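Local coordinates for SWD1-like protein (Myceliophthora thermophila, PDB 6E29), which probably serves, through its WD-repeat beta-propeller domain, as a protein-binding subunit of the COMPASS histone H3 methyltransferase complex, at residues Gln132-Asp137 with Arg145-Ser150; Gln123-Leu128 with Thr177-Thr182. All blocks are in the same frame, centred on the assembly; numbering follows the deposited sequence. Where two conformers were deposited one is given.

Interaction 1: Gln132-Asp137 with Arg145-Ser150; sequences QPMLVD and RYVLPS
L148 lies against the backbone of P133-L135 and closes the packed half of this antiparallel pairing. Its N donates to P133 O at 2.9 Å, the donor tilted 30° out of the carbonyl plane. With CG anti to its own carbonyl carbon (chi1 -74°), the branch point falls 4.0 Å from L135 CB, while CD1 rests on the backbone between M134 and L135. L148 CB meets P133 CG, so the proline ring and the leucine, both buried, seal this end. An alanine at L148 would probably open a gap beside L135 CB, since the branch that fills it would be gone. Farther along, L135 and Y146 form a hydrogen-bonded pair: L135 N reaches Y146 O at 2.9 Å and Y146 N reaches L135 O at 2.7 Å.

On the face of M134, V147 and R145, M134 still packs closely: bent at chi2 and chi3, it folds back over the partner strand, its CE 3.5 Å from R145 CB and its SD 4.1 Å from V147 CG2. The exposed end is looser, and there V147 CG1 comes no nearer than 3.9 Å to Q132 OE1. The guanidinium of R145 turns to E143 and F107.

The hairpin of 134-137 and 144-147 is the outer half of a four-stranded sheet: strand 123-128 flanks 134-137, while L135 and L148 touch Y181 and I179 of strand 176-181.

Interaction 2: Gln123-Leu128 with Thr177-Thr182; sequences QFAAAL and TAIVYT
Y181 projects from its strand toward 123-128 and ends on Q123, whose side chain reaches back to meet it. CG of Q123 stands anti to the backbone N (chi1 -171°), and the extended chain beyond it carries the amide toward Y181. Y181 OH donates to Q123 OE1 at 2.7 Å, in the carbonyl plane and onto a lone pair, with a C=O...donor angle of 121°. Amide and ring are nearly coplanar, and OE1 lies in the ring plane at its edge, 3.3 Å from CE2 of Y181.

The rest is a fit of bumps to shallow hollows. Between Q123 and A127, the side chains directed at the other strand include just the methyl of A125, and the large residues opposite come in close beside it. Y181 CE1 meets A125 CB at 4.1 Å from one direction, and I179 CD1 meets the same methyl at 4.1 Å from another. The two branches of I179 divide the work: CD1 goes to A125, while CG2, set between the backbone N and the carbonyl carbon, presses on the A126-A127 peptide, 4.0 Å from A127 N. A127 in turn is the bump, its CB fitting against the T177-A178 peptide, 3.8 Å from A178 N. There T177 and A178 both face G191 in a classic beta bulge.

No backbone hydrogen bond joins the two strands. They run nearly antiparallel, 169° between directions, yet belong to different sheets packed through their side chains, the arrangement by which adjacent blades of a WD-repeat beta-propeller meet.

Interaction 1 and interaction 2 show two of the ways a propeller is held together: pairing of strands within a blade, and side-chain packing between blades. Their centres lie 9 Å apart, and strand 134-137 joins them, pairing with 123-128 through V136 N to F124 O and M134 O to A126 N, both 2.8 Å and probable hydrogen bonds. L135 makes the bridge in side chains, its CD1 3.2 Å from Y181 OH. The setting changes outward: interaction 2 is buried, about 8 Å from the chain centre to its own, whereas interaction 1, at about 17 Å, is partly buried and reaches the blade's outermost strand.

Interaction 1: Gln132-Asp137 with Arg145-Ser150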
# COMPACT_ATOMS: atom_id res chain seq x y z
N GLN B 132 -2.80 16.60 -3.79
CA GLN B 132 -3.86 16.23 -2.87
C GLN B 132 -4.33 14.80 -3.12
O GLN B 132 -4.49 14.40 -4.29
CB GLN B 132 -5.05 17.18 -3.03
CG GLN B 132 -4.67 18.65 -2.92
CD GLN B 132 -5.50 19.55 -3.83
OE1 GLN B 132 -6.30 20.35 -3.35
NE2 GLN B 132 -5.31 19.41 -5.16
N PRO B 133 -4.66 14.04 -2.08
CA PRO B 133 -5.17 12.67 -2.29
C PRO B 133 -6.58 12.72 -2.86
O PRO B 133 -7.29 13.69 -2.66
CB PRO B 133 -5.19 12.08 -0.88
CG PRO B 133 -5.38 13.27 0.03
CD PRO B 133 -4.61 14.39 -0.66
N MET B 134 -6.96 11.67 -3.59
CA MET B 134 -8.21 11.72 -4.35
C MET B 134 -9.04 10.46 -4.17
O MET B 134 -8.51 9.35 -4.10
CB MET B 134 -7.94 11.92 -5.86
CG MET B 134 -7.14 13.15 -6.23
SD MET B 134 -8.05 14.68 -5.96
CE MET B 134 -9.35 14.47 -7.14
N LEU B 135 -10.36 10.65 -4.08
CA LEU B 135 -11.34 9.58 -4.19
C LEU B 135 -12.01 9.70 -5.55
O LEU B 135 -12.61 10.74 -5.87
CB LEU B 135 -12.35 9.68 -3.05
CG LEU B 135 -13.31 8.50 -2.88
CD1 LEU B 135 -12.49 7.28 -2.73
CD2 LEU B 135 -14.17 8.67 -1.64
N VAL B 136 -11.91 8.67 -6.38
CA VAL B 136 -12.43 8.76 -7.75
C VAL B 136 -13.54 7.74 -7.96
O VAL B 136 -13.35 6.56 -7.66
CB VAL B 136 -11.32 8.58 -8.80
CG1 VAL B 136 -11.92 8.69 -10.22
CG2 VAL B 136 -10.22 9.63 -8.61
N ASP B 137 -14.67 8.18 -8.50
CA ASP B 137 -15.72 7.26 -8.93
C ASP B 137 -15.53 6.94 -10.41
O ASP B 137 -15.65 7.84 -11.26
CB ASP B 137 -17.08 7.91 -8.66
CG ASP B 137 -18.26 7.14 -9.24
OD1 ASP B 137 -18.11 6.04 -9.81
OD2 ASP B 137 -19.40 7.69 -9.14
N ARG B 145 -14.19 12.89 -9.77
CA ARG B 145 -13.12 12.92 -8.80
C ARG B 145 -13.57 13.73 -7.59
O ARG B 145 -14.32 14.70 -7.72
CB ARG B 145 -11.85 13.56 -9.38
CG ARG B 145 -11.48 13.10 -10.77
CD ARG B 145 -10.09 13.58 -11.18
NE ARG B 145 -9.86 13.25 -12.59
CZ ARG B 145 -8.67 13.24 -13.18
NH1 ARG B 145 -7.59 13.56 -12.48
NH2 ARG B 145 -8.55 12.92 -14.45
N TYR B 146 -13.09 13.35 -6.41
CA TYR B 146 -13.39 14.05 -5.16
C TYR B 146 -12.09 14.29 -4.42
O TYR B 146 -11.34 13.34 -4.20
CB TYR B 146 -14.31 13.22 -4.28
CG TYR B 146 -15.63 12.98 -4.94
CD1 TYR B 146 -15.86 11.84 -5.68
CD2 TYR B 146 -16.66 13.91 -4.83
CE1 TYR B 146 -17.06 11.61 -6.28
CE2 TYR B 146 -17.87 13.70 -5.44
CZ TYR B 146 -18.07 12.53 -6.16
OH TYR B 146 -19.26 12.28 -6.80
N VAL B 147 -11.82 15.55 -4.04
CA VAL B 147 -10.57 15.82 -3.31
C VAL B 147 -10.68 15.27 -1.89
O VAL B 147 -11.71 15.45 -1.22
CB VAL B 147 -10.26 17.33 -3.28
CG1 VAL B 147 -8.94 17.58 -2.48
CG2 VAL B 147 -10.15 17.91 -4.63
N LEU B 148 -9.68 14.67 -1.45
CA LEU B 148 -9.71 14.22 -0.05
C LEU B 148 -8.83 15.11 0.81
O LEU B 148 -7.87 15.72 0.32
CB LEU B 148 -9.23 12.76 0.06
CG LEU B 148 -10.13 11.63 -0.41
CD1 LEU B 148 -9.33 10.33 -0.34
CD2 LEU B 148 -11.36 11.54 0.50
N PRO B 149 -9.17 15.26 2.09
CA PRO B 149 -8.41 16.19 2.94
C PRO B 149 -7.15 15.56 3.48
O PRO B 149 -7.11 14.37 3.80
CB PRO B 149 -9.39 16.51 4.08
CG PRO B 149 -10.14 15.26 4.25
CD PRO B 149 -10.27 14.62 2.84
N SER B 150 -6.09 16.35 3.58
CA SER B 150 -4.89 15.94 4.29
C SER B 150 -4.88 16.39 5.73
O SER B 150 -4.20 15.78 6.56
CB SER B 150 -3.64 16.52 3.62
OG SER B 150 -3.18 15.68 2.59

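Interaction 2: Gln123-Leu128 with Thr177-Thr182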
# COMPACT_ATOMS: atom_id res chain seq x y z
N GLN B 123 -14.85 2.34 -7.48
CA GLN B 123 -14.34 3.48 -6.73
C GLN B 123 -12.94 3.15 -6.25
O GLN B 123 -12.68 2.02 -5.85
CB GLN B 123 -15.22 3.80 -5.54
CG GLN B 123 -14.83 5.10 -4.88
CD GLN B 123 -15.40 5.27 -3.52
OE1 GLN B 123 -14.79 4.88 -2.52
NE2 GLN B 123 -16.52 5.95 -3.44
N PHE B 124 -12.04 4.12 -6.32
CA PHE B 124 -10.72 3.94 -5.76
C PHE B 124 -10.25 5.22 -5.08
O PHE B 124 -10.83 6.31 -5.27
CB PHE B 124 -9.66 3.48 -6.82
CG PHE B 124 -9.27 4.55 -7.81
CD1 PHE B 124 -8.25 5.44 -7.55
CD2 PHE B 124 -9.92 4.61 -9.05
CE1 PHE B 124 -7.91 6.42 -8.50
CE2 PHE B 124 -9.59 5.60 -9.99
CZ PHE B 124 -8.58 6.51 -9.71
N ALA B 125 -9.24 5.06 -4.25
CA ALA B 125 -8.56 6.16 -3.58
C ALA B 125 -7.08 6.16 -3.94
O ALA B 125 -6.43 5.10 -3.95
CB ALA B 125 -8.72 6.10 -2.07
N ALA B 126 -6.53 7.34 -4.19
CA ALA B 126 -5.12 7.42 -4.56
C ALA B 126 -4.38 8.49 -3.75
O ALA B 126 -4.95 9.51 -3.35
CB ALA B 126 -4.99 7.70 -6.05
N ALA B 127 -3.11 8.24 -3.48
CA ALA B 127 -2.23 9.25 -2.90
C ALA B 127 -1.27 9.71 -3.99
O ALA B 127 -0.75 8.89 -4.76
CB ALA B 127 -1.50 8.70 -1.67
N LEU B 128 -1.03 11.02 -4.09
CA LEU B 128 -0.28 11.62 -5.19
C LEU B 128 0.96 12.34 -4.67
O LEU B 128 0.91 13.00 -3.62
CB LEU B 128 -1.14 12.60 -5.92
CG LEU B 128 -2.36 11.95 -6.53
CD1 LEU B 128 -3.20 13.04 -7.13
CD2 LEU B 128 -1.86 10.94 -7.61
N THR B 177 0.52 10.37 1.82
CA THR B 177 1.52 9.58 1.10
C THR B 177 1.11 8.13 0.97
O THR B 177 1.77 7.40 0.23
CB THR B 177 2.86 9.63 1.82
OG1 THR B 177 2.61 9.42 3.22
CG2 THR B 177 3.55 10.97 1.57
N ALA B 178 0.03 7.72 1.62
CA ALA B 178 -0.38 6.33 1.60
C ALA B 178 -1.83 6.33 2.02
O ALA B 178 -2.21 7.12 2.88
CB ALA B 178 0.44 5.42 2.56
N ILE B 179 -2.63 5.46 1.43
CA ILE B 179 -4.03 5.43 1.84
C ILE B 179 -4.61 4.06 1.57
O ILE B 179 -4.28 3.44 0.55
CB ILE B 179 -4.82 6.53 1.08
CG1 ILE B 179 -6.21 6.70 1.70
CG2 ILE B 179 -4.81 6.24 -0.47
CD1 ILE B 179 -6.96 7.91 1.16
N VAL B 180 -5.46 3.57 2.47
CA VAL B 180 -6.12 2.27 2.29
C VAL B 180 -7.56 2.40 2.76
O VAL B 180 -7.88 3.24 3.60
CB VAL B 180 -5.44 1.11 3.06
CG1 VAL B 180 -4.06 0.85 2.53
CG2 VAL B 180 -5.36 1.38 4.56
N TYR B 181 -8.44 1.51 2.28
CA TYR B 181 -9.80 1.50 2.83
C TYR B 181 -9.82 0.58 4.05
O TYR B 181 -9.12 -0.45 4.08
CB TYR B 181 -10.79 0.91 1.80
CG TYR B 181 -11.13 1.79 0.62
CD1 TYR B 181 -10.35 1.79 -0.53
CD2 TYR B 181 -12.32 2.57 0.63
CE1 TYR B 181 -10.68 2.58 -1.63
CE2 TYR B 181 -12.69 3.36 -0.49
CZ TYR B 181 -11.86 3.36 -1.60
OH TYR B 181 -12.19 4.09 -2.68
N THR B 182 -10.69 0.89 5.00
CA THR B 182 -11.04 -0.10 6.02
C THR B 182 -11.83 -1.24 5.34
O THR B 182 -12.23 -1.12 4.18
CB THR B 182 -11.87 0.50 7.14
OG1 THR B 182 -13.13 0.95 6.60
CG2 THR B 182 -11.09 1.64 7.84